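Local coordinates for protein beta-catenin homolog sys-1 (Caenorhabditis elegans, PDB 3C2G) that acts as a transcription coregulator in the Wnt signalling asymmetry pathway, binding the TCF factor POP-1 directly and activating or repressing target genes, at residues L308-D313 with G347-V352; L372-I376 with C401-L405; D339-Y343 with R393-I397; L322-P327 with V359-A363. All coordinates share one frame. Residues are numbered along the deposited sequence.

Contact 1 of 4, residues L308-D313 with G347-V352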
# COMPACT_ATOMS: atom_id res chain seq x y z
N LEU A 308 5.37 5.11 -4.06
CA LEU A 308 6.66 5.30 -3.43
C LEU A 308 6.72 4.53 -2.12
O LEU A 308 7.68 3.80 -1.88
CB LEU A 308 6.94 6.77 -3.18
CG LEU A 308 7.43 7.56 -4.39
CD1 LEU A 308 7.61 9.03 -4.03
CD2 LEU A 308 8.72 6.99 -4.92
N LEU A 309 5.69 4.67 -1.30
CA LEU A 309 5.62 3.94 -0.05
C LEU A 309 5.82 2.45 -0.32
O LEU A 309 6.60 1.79 0.35
CB LEU A 309 4.27 4.19 0.62
CG LEU A 309 4.06 3.56 2.00
CD1 LEU A 309 5.10 4.08 3.01
CD2 LEU A 309 2.61 3.74 2.52
N GLN A 310 5.14 1.93 -1.34
CA GLN A 310 5.08 0.51 -1.57
C GLN A 310 6.42 -0.07 -1.96
O GLN A 310 6.68 -1.23 -1.71
CB GLN A 310 4.08 0.24 -2.68
CG GLN A 310 3.59 -1.19 -2.73
CD GLN A 310 2.58 -1.39 -3.85
OE1 GLN A 310 1.64 -0.60 -4.00
NE2 GLN A 310 2.78 -2.45 -4.66
N VAL A 311 7.27 0.74 -2.59
CA VAL A 311 8.55 0.25 -3.11
C VAL A 311 9.74 0.66 -2.22
O VAL A 311 10.90 0.41 -2.58
CB VAL A 311 8.82 0.74 -4.58
CG1 VAL A 311 7.67 0.34 -5.52
CG2 VAL A 311 9.06 2.26 -4.64
N SER A 312 9.44 1.27 -1.08
CA SER A 312 10.43 1.93 -0.24
C SER A 312 11.42 0.97 0.44
O SER A 312 12.53 1.37 0.77
CB SER A 312 9.74 2.80 0.80
OG SER A 312 8.96 2.02 1.69
N ASP A 313 11.01 -0.28 0.64
CA ASP A 313 11.88 -1.27 1.25
C ASP A 313 12.83 -1.98 0.27
O ASP A 313 13.50 -2.94 0.63
CB ASP A 313 11.06 -2.27 2.09
CG ASP A 313 9.99 -3.00 1.27
OD1 ASP A 313 9.20 -2.36 0.54
OD2 ASP A 313 9.93 -4.25 1.38
N GLY A 347 6.75 7.35 5.70
CA GLY A 347 6.87 5.90 5.60
C GLY A 347 8.01 5.54 4.67
O GLY A 347 8.85 4.72 5.00
N PHE A 348 8.04 6.19 3.52
CA PHE A 348 9.13 6.06 2.56
C PHE A 348 10.51 6.44 3.14
O PHE A 348 11.50 5.76 2.90
CB PHE A 348 8.83 6.91 1.32
CG PHE A 348 9.96 6.95 0.34
CD1 PHE A 348 10.10 5.97 -0.62
CD2 PHE A 348 10.90 7.97 0.40
CE1 PHE A 348 11.16 6.01 -1.53
CE2 PHE A 348 11.97 8.00 -0.48
CZ PHE A 348 12.10 7.03 -1.45
N LEU A 349 10.55 7.55 3.87
CA LEU A 349 11.77 8.04 4.47
C LEU A 349 12.36 7.00 5.43
O LEU A 349 13.55 6.69 5.37
CB LEU A 349 11.48 9.35 5.21
CG LEU A 349 12.65 10.15 5.78
CD1 LEU A 349 13.70 10.49 4.69
CD2 LEU A 349 12.13 11.41 6.49
N SER A 350 11.51 6.43 6.27
CA SER A 350 11.94 5.44 7.26
C SER A 350 12.60 4.22 6.64
O SER A 350 13.60 3.75 7.16
CB SER A 350 10.79 5.01 8.16
OG SER A 350 9.79 4.36 7.40
N ASN A 351 12.05 3.73 5.52
CA ASN A 351 12.65 2.59 4.82
C ASN A 351 13.88 2.96 4.00
O ASN A 351 14.83 2.19 3.94
CB ASN A 351 11.64 1.89 3.91
CG ASN A 351 10.59 1.12 4.67
OD1 ASN A 351 10.82 0.66 5.78
ND2 ASN A 351 9.41 0.97 4.06
N VAL A 352 13.85 4.12 3.35
CA VAL A 352 14.94 4.45 2.42
C VAL A 352 16.26 4.67 3.17
O VAL A 352 17.32 4.35 2.63
CB VAL A 352 14.60 5.65 1.49
CG1 VAL A 352 14.83 7.00 2.18
CG2 VAL A 352 15.41 5.58 0.21
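A buried helix-helix contact, polar at Ser312-Asn351 and apolar around Phe348, joins the end region of helix 298-311 to helix 339-352 beside the POP-1 peptide. Asn351 ND2 donates to Ser312 OG at 2.6 Å with an almost straight N-H...O angle of 178°, while Ser312 OG (chi1 p) donates to Leu309 O at 2.7 Å, three residues earlier in the chain. The two segments belong to successive third helices of the armadillo superhelix, the helices that line its groove. Asn351 ND2 also hydrogen-bonds the peptide backbone, and Asp313 forms a salt bridge with a basic peptide side chain. Next to the Ser312-Asn351 hydrogen bond, the Phe348 ring edge meets Leu308 O, with Phe348 CD1 3.5 Å from it, 4.1 Å from Leu308 CB and 3.5 Å from Ser312 CB. Leu309 CD1 rests on Gly347 CA at 3.6 Å; an ideal CB on Gly347 would come within 2.5 Å of Leu309 CD1, so the missing side chain lets Leu309 pack here. The CA atoms of Leu309 and Phe348 are 4.9 Å apart.

Contact 2 of 4, residues L372-I376 with C401-L405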
# COMPACT_ATOMS: atom_id res chain seq x y z
N LEU A 372 11.48 15.75 11.00
CA LEU A 372 10.80 14.80 11.88
C LEU A 372 10.25 15.48 13.12
O LEU A 372 9.14 15.18 13.55
CB LEU A 372 11.72 13.67 12.31
CG LEU A 372 12.44 12.88 11.22
CD1 LEU A 372 13.40 11.90 11.87
CD2 LEU A 372 11.45 12.17 10.30
N HIS A 373 11.03 16.38 13.70
CA HIS A 373 10.62 17.09 14.89
C HIS A 373 9.40 17.96 14.61
O HIS A 373 8.47 18.02 15.41
CB HIS A 373 11.79 17.94 15.44
CG HIS A 373 11.44 18.70 16.68
ND1 HIS A 373 10.85 19.95 16.64
CD2 HIS A 373 11.57 18.39 17.99
CE1 HIS A 373 10.64 20.37 17.87
NE2 HIS A 373 11.08 19.44 18.71
N THR A 374 9.41 18.64 13.47
CA THR A 374 8.31 19.49 13.06
C THR A 374 7.02 18.68 12.78
O THR A 374 5.93 19.11 13.15
CB THR A 374 8.71 20.30 11.82
OG1 THR A 374 9.93 21.01 12.10
CG2 THR A 374 7.62 21.30 11.41
N ILE A 375 7.16 17.52 12.15
CA ILE A 375 5.98 16.72 11.81
C ILE A 375 5.31 16.17 13.06
O ILE A 375 4.09 16.23 13.18
CB ILE A 375 6.31 15.59 10.82
CG1 ILE A 375 6.66 16.18 9.47
CG2 ILE A 375 5.13 14.67 10.63
CD1 ILE A 375 7.68 15.35 8.75
N ILE A 376 6.09 15.64 13.98
CA ILE A 376 5.53 15.13 15.23
C ILE A 376 4.83 16.25 16.02
O ILE A 376 3.71 16.05 16.50
CB ILE A 376 6.62 14.44 16.07
CG1 ILE A 376 7.08 13.16 15.37
CG2 ILE A 376 6.11 14.10 17.46
CD1 ILE A 376 8.41 12.66 15.82
N CYS A 401 7.91 8.64 11.85
CA CYS A 401 8.95 9.63 12.14
C CYS A 401 9.98 9.10 13.15
O CYS A 401 11.18 9.19 12.90
CB CYS A 401 8.34 10.94 12.61
SG CYS A 401 7.43 11.86 11.32
N LEU A 402 9.50 8.51 14.24
CA LEU A 402 10.36 7.96 15.27
C LEU A 402 11.16 6.76 14.78
O LEU A 402 12.31 6.55 15.22
CB LEU A 402 9.55 7.57 16.50
CG LEU A 402 8.80 8.69 17.21
CD1 LEU A 402 7.91 8.06 18.24
CD2 LEU A 402 9.72 9.74 17.87
N ARG A 403 10.58 5.97 13.89
CA ARG A 403 11.33 4.87 13.28
C ARG A 403 12.47 5.43 12.40
O ARG A 403 13.57 4.89 12.35
CB ARG A 403 10.40 3.96 12.47
CG ARG A 403 10.75 2.48 12.56
CD ARG A 403 9.73 1.56 11.83
NE ARG A 403 9.26 2.13 10.57
CZ ARG A 403 8.02 2.56 10.37
NH1 ARG A 403 7.11 2.46 11.35
NH2 ARG A 403 7.69 3.11 9.20
N THR A 404 12.23 6.55 11.73
CA THR A 404 13.28 7.19 10.97
C THR A 404 14.36 7.72 11.91
O THR A 404 15.55 7.55 11.63
CB THR A 404 12.74 8.33 10.10
OG1 THR A 404 11.64 7.84 9.33
CG2 THR A 404 13.83 8.87 9.18
N LEU A 405 13.94 8.35 13.00
CA LEU A 405 14.87 8.85 14.01
C LEU A 405 15.79 7.74 14.49
O LEU A 405 16.99 7.93 14.56
CB LEU A 405 14.14 9.48 15.21
CG LEU A 405 15.01 10.08 16.35
CD1 LEU A 405 15.91 11.17 15.83
CD2 LEU A 405 14.17 10.60 17.52
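Helices 368-377 and 388-409 pack antiparallel as the second and third helices of one armadillo repeat; over these short segments the axes approach to 10.1 Å, with 158° between their directions. Leu372 and Cys401, whose CA atoms are 5.5 Å apart, bury the most surface here. Leu372 takes the extended m,t rotamer and reaches across to the opposite backbone: its CD1 sits 3.7 Å from Cys401 O, 3.8 Å from Leu405 N and 4.0 Å from Thr404 CB, while its CD2 lies 4.1 Å from Cys401 CB. One turn on, Ile376 is also m,t, which extends its CD1 to 3.6 Å from Cys401 CB and 3.8 Å from Leu402 CD2; Leu402, itself m,t, whose CA-to-CB bond points sideways to helix 368-377, brings its CD2 into the contact. Ile375 has chi1 m and a chi2 of 148°, between wells, and sets its CG2 3.7 Å from Cys401 SG. The m rotamer of Cys401 places its sulfur beside Ile375 and Leu372. Thr404, likewise m, turns its hydroxyl back to Asn400 O in its own helix, and its CB touches Leu372. Ile376 and Leu405 also pack on Phe434. With no hydrogen bond or salt bridge between the segments, the pairing rests on van der Waals contact and burial of apolar surface.

Contact 3 of 4, residues D339-Y343 with R393-I397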
# COMPACT_ATOMS: atom_id res chain seq x y z
N ASP A 339 -2.61 14.61 5.23
CA ASP A 339 -2.04 13.55 6.04
C ASP A 339 -1.67 12.28 5.29
O ASP A 339 -0.74 11.58 5.69
CB ASP A 339 -2.95 13.22 7.22
CG ASP A 339 -2.95 14.30 8.29
OD1 ASP A 339 -1.98 15.10 8.35
OD2 ASP A 339 -3.92 14.36 9.08
N GLU A 340 -2.38 11.98 4.21
CA GLU A 340 -2.07 10.78 3.43
C GLU A 340 -0.70 10.93 2.79
O GLU A 340 0.07 9.98 2.72
CB GLU A 340 -3.12 10.52 2.34
CG GLU A 340 -4.44 9.97 2.86
CD GLU A 340 -4.29 8.63 3.59
OE1 GLU A 340 -3.48 7.78 3.13
OE2 GLU A 340 -5.00 8.42 4.61
N VAL A 341 -0.40 12.14 2.33
CA VAL A 341 0.88 12.41 1.73
C VAL A 341 1.98 12.36 2.80
O VAL A 341 3.04 11.78 2.57
CB VAL A 341 0.86 13.76 0.95
CG1 VAL A 341 2.22 14.12 0.45
CG2 VAL A 341 -0.09 13.67 -0.23
N ILE A 342 1.71 12.93 3.98
CA ILE A 342 2.67 12.90 5.08
C ILE A 342 2.93 11.46 5.48
O ILE A 342 4.07 11.07 5.74
CB ILE A 342 2.17 13.68 6.33
CG1 ILE A 342 1.81 15.14 6.01
CG2 ILE A 342 3.19 13.62 7.45
CD1 ILE A 342 2.83 15.88 5.20
N TYR A 343 1.86 10.68 5.52
CA TYR A 343 1.95 9.29 5.89
C TYR A 343 2.84 8.53 4.93
O TYR A 343 3.74 7.83 5.36
CB TYR A 343 0.58 8.65 5.94
CG TYR A 343 0.62 7.15 6.05
CD1 TYR A 343 1.05 6.53 7.24
CD2 TYR A 343 0.22 6.33 4.97
CE1 TYR A 343 1.08 5.14 7.36
CE2 TYR A 343 0.25 4.94 5.08
CZ TYR A 343 0.69 4.34 6.27
OH TYR A 343 0.72 2.96 6.39
N ARG A 393 -4.23 7.48 11.67
CA ARG A 393 -3.28 8.01 10.70
C ARG A 393 -2.15 8.80 11.38
O ARG A 393 -0.97 8.59 11.09
CB ARG A 393 -3.99 8.88 9.64
CG ARG A 393 -3.46 8.71 8.22
CD ARG A 393 -3.61 7.24 7.81
NE ARG A 393 -3.35 6.96 6.40
CZ ARG A 393 -3.31 5.73 5.88
NH1 ARG A 393 -3.51 4.66 6.64
NH2 ARG A 393 -3.07 5.57 4.59
N VAL A 394 -2.53 9.69 12.28
CA VAL A 394 -1.59 10.50 13.03
C VAL A 394 -0.65 9.58 13.80
O VAL A 394 0.55 9.82 13.91
CB VAL A 394 -2.34 11.44 14.00
CG1 VAL A 394 -1.36 12.14 14.96
CG2 VAL A 394 -3.14 12.47 13.22
N CYS A 395 -1.22 8.50 14.29
CA CYS A 395 -0.53 7.52 15.07
C CYS A 395 0.54 6.81 14.23
O CYS A 395 1.69 6.71 14.66
CB CYS A 395 -1.57 6.54 15.60
SG CYS A 395 -0.95 5.26 16.65
N GLU A 396 0.17 6.35 13.05
CA GLU A 396 1.10 5.78 12.08
C GLU A 396 2.13 6.80 11.57
O GLU A 396 3.27 6.43 11.24
CB GLU A 396 0.32 5.18 10.91
CG GLU A 396 -0.45 3.88 11.23
CD GLU A 396 -1.53 3.55 10.20
OE1 GLU A 396 -2.14 4.48 9.63
OE2 GLU A 396 -1.78 2.34 9.96
N ILE A 397 1.75 8.06 11.49
CA ILE A 397 2.67 9.12 11.08
C ILE A 397 3.81 9.34 12.10
O ILE A 397 4.99 9.31 11.75
CB ILE A 397 1.94 10.45 10.77
CG1 ILE A 397 1.11 10.30 9.48
CG2 ILE A 397 2.94 11.59 10.64
CD1 ILE A 397 0.28 11.50 9.12
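The two helical segments run side by side in nearly the same direction, their axes 9.7 Å apart at closest approach and crossing at 27°, with the CA atoms of Tyr343 and Ile397 separated by 5.2 Å. Such near-parallel pairing is that of third helices in consecutive armadillo repeats. Arg393 and Tyr343 bury the most surface. The Arg393 guanidinium lies over a face of the Tyr343 ring, CZ being 4.0 Å from the centroid of that ring and 24° off the normal, a cation-pi interaction; in its own plane NH2 donates to Glu340 OE1 at 2.7 Å in a salt bridge. A salt bridge within the helix, whose hydrogen bond is weak, Arg393 NH1 to Glu396 OE1 at 3.3 Å, completes a salt-bridge network of Glu340, Arg393 and Glu396, with the Tyr343 ring under the cation. Glu396 adds its CB, 3.6 Å from Tyr343 CE1. Ile397 provides the apolar part of the contact: its CD1 lies 3.6 Å from Asp339 O, its CG1 meets the Tyr343 ring near the plane and sits 3.9 Å from Tyr343 CB, and its CG2 is 3.8 Å from Ile342 CG2. The Asp339 carboxylate is held by Lys390 and Tyr379. Ile375 of helix 368-377 packs against both Ile342 and Ile397, while Tyr343 also touches Leu309 of helix 298-311 and an aromatic side chain of the POP-1 peptide.

Contact 4 of 4, residues L322-P327 with V359-A363; sequences LENILP and VKDIA
Ile362 is the centrepiece of an apolar contact between the start of helix 325-335, with the residues just before it, and helix 357-365. Val359-Ala363 is regular alpha helix, with Ala363 N bonded to Val359 O at 3.0 Å; opposite, Leu326 N bonds Leu322 O at 3.0 Å, Leu322, Glu323 and Asn324 have phi/psi near -112/4, -61/-26 and -107/-43, and Ile325-Pro327 have helical torsions. CA atoms pair Leu322 with Val359 at 7.2 Å, Glu323 with Ile362 at 6.3 Å and Leu326 with Ala363 at 6.9 Å, so both chains advance in the same sense. Ile362 (m,t) points across, its CG2 4.0 Å from Leu326 CB, 4.0 Å from Leu322 O and 4.2 Å from Pro327 CD, its CD1 3.6 Å from Glu323 OE2. Leu326 (chi1 -157°, chi2 36°) sends CD2 to 3.8 Å from Val359 CG1. Val359, chi1 t, places CG2 3.8 Å from CD1 of Leu322 (m,t). No hydrogen bond crosses. The arrangement fits armadillo stacking, the second helix of one repeat on the first of the next. Beside it, Leu322 packs on Val352 and Leu326 on Leu349, both of helix 339-352, and Ala363 touches Phe408 of helix 388-409.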
# COMPACT_ATOMS: atom_id res chain seq x y z
N LEU A 322 20.16 9.33 -5.06
CA LEU A 322 19.11 9.94 -4.26
C LEU A 322 19.38 11.39 -3.87
O LEU A 322 18.58 12.02 -3.16
CB LEU A 322 18.81 9.06 -3.03
CG LEU A 322 18.03 7.77 -3.35
CD1 LEU A 322 18.00 6.82 -2.18
CD2 LEU A 322 16.62 8.06 -3.80
N GLU A 323 20.49 11.94 -4.37
CA GLU A 323 20.94 13.29 -4.00
C GLU A 323 19.92 14.38 -4.36
O GLU A 323 19.91 15.44 -3.75
CB GLU A 323 22.29 13.63 -4.63
CG GLU A 323 23.48 12.75 -4.20
CD GLU A 323 23.38 11.28 -4.69
OE1 GLU A 323 22.71 11.01 -5.73
OE2 GLU A 323 24.00 10.41 -4.03
N ASN A 324 19.09 14.13 -5.37
CA ASN A 324 18.09 15.10 -5.79
C ASN A 324 16.68 14.71 -5.37
O ASN A 324 15.92 15.54 -4.88
CB ASN A 324 18.18 15.35 -7.29
CG ASN A 324 19.54 15.89 -7.71
OD1 ASN A 324 19.89 17.03 -7.39
ND2 ASN A 324 20.30 15.08 -8.43
N ILE A 325 16.36 13.43 -5.55
CA ILE A 325 15.06 12.87 -5.16
C ILE A 325 14.75 13.13 -3.69
O ILE A 325 13.68 13.64 -3.35
CB ILE A 325 15.02 11.33 -5.45
CG1 ILE A 325 14.93 11.06 -6.96
CG2 ILE A 325 13.88 10.65 -4.73
CD1 ILE A 325 15.31 9.65 -7.32
N LEU A 326 15.69 12.80 -2.82
CA LEU A 326 15.41 12.86 -1.39
C LEU A 326 15.11 14.25 -0.88
O LEU A 326 14.09 14.44 -0.22
CB LEU A 326 16.51 12.17 -0.58
CG LEU A 326 16.19 11.65 0.82
CD1 LEU A 326 14.80 11.08 0.95
CD2 LEU A 326 17.19 10.56 1.17
N PRO A 327 15.97 15.25 -1.18
CA PRO A 327 15.61 16.61 -0.77
C PRO A 327 14.25 17.07 -1.30
O PRO A 327 13.52 17.78 -0.59
CB PRO A 327 16.72 17.47 -1.37
CG PRO A 327 17.87 16.54 -1.47
CD PRO A 327 17.29 15.22 -1.83
N VAL A 359 22.79 7.41 2.31
CA VAL A 359 21.41 7.93 2.24
C VAL A 359 21.05 8.71 3.51
O VAL A 359 20.44 9.78 3.44
CB VAL A 359 20.36 6.81 1.94
CG1 VAL A 359 18.97 7.35 2.03
CG2 VAL A 359 20.60 6.21 0.55
N LYS A 360 21.42 8.17 4.67
CA LYS A 360 21.33 8.91 5.92
C LYS A 360 22.05 10.27 5.79
O LYS A 360 21.53 11.30 6.25
CB LYS A 360 21.94 8.10 7.06
CG LYS A 360 20.98 7.11 7.66
CD LYS A 360 21.60 5.74 7.79
CE LYS A 360 21.50 5.26 9.21
NZ LYS A 360 21.22 3.81 9.36
N ASP A 361 23.22 10.26 5.16
CA ASP A 361 23.99 11.50 5.02
C ASP A 361 23.24 12.53 4.19
O ASP A 361 23.16 13.71 4.56
CB ASP A 361 25.39 11.25 4.44
CG ASP A 361 26.32 10.53 5.43
OD1 ASP A 361 26.12 10.63 6.66
OD2 ASP A 361 27.27 9.87 4.97
N ILE A 362 22.65 12.08 3.08
CA ILE A 362 21.85 12.99 2.25
C ILE A 362 20.72 13.60 3.09
O ILE A 362 20.56 14.82 3.15
CB ILE A 362 21.32 12.28 0.99
CG1 ILE A 362 22.51 11.96 0.06
CG2 ILE A 362 20.27 13.14 0.28
CD1 ILE A 362 22.30 10.78 -0.87
N ALA A 363 19.97 12.74 3.76
CA ALA A 363 18.88 13.18 4.61
C ALA A 363 19.32 14.24 5.64
O ALA A 363 18.71 15.30 5.76
CB ALA A 363 18.24 11.98 5.27

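How the contacts relate
The first segments run contact 1, contact 4, contact 3, contact 2 along the chain; helix 339-352 serves contacts 3 and 1 in turn, and helix 388-409 closes contacts 3 and 2. Contact 2 lies within one repeat, whereas the other three join it to the preceding repeat or link earlier repeats. Contact 1 is central: its centre is 13 Å from contacts 3 and 4 and 14 Å from contact 2, and it touches all three. Contacts 2 and 3, 11 Å apart, meet through Ile375, whereas contacts 3 and 4, 21 Å apart, do not touch. Together they pack successive armadillo repeats continuously; contact 1 reaches the POP-1 peptide most, each other contact through one residue.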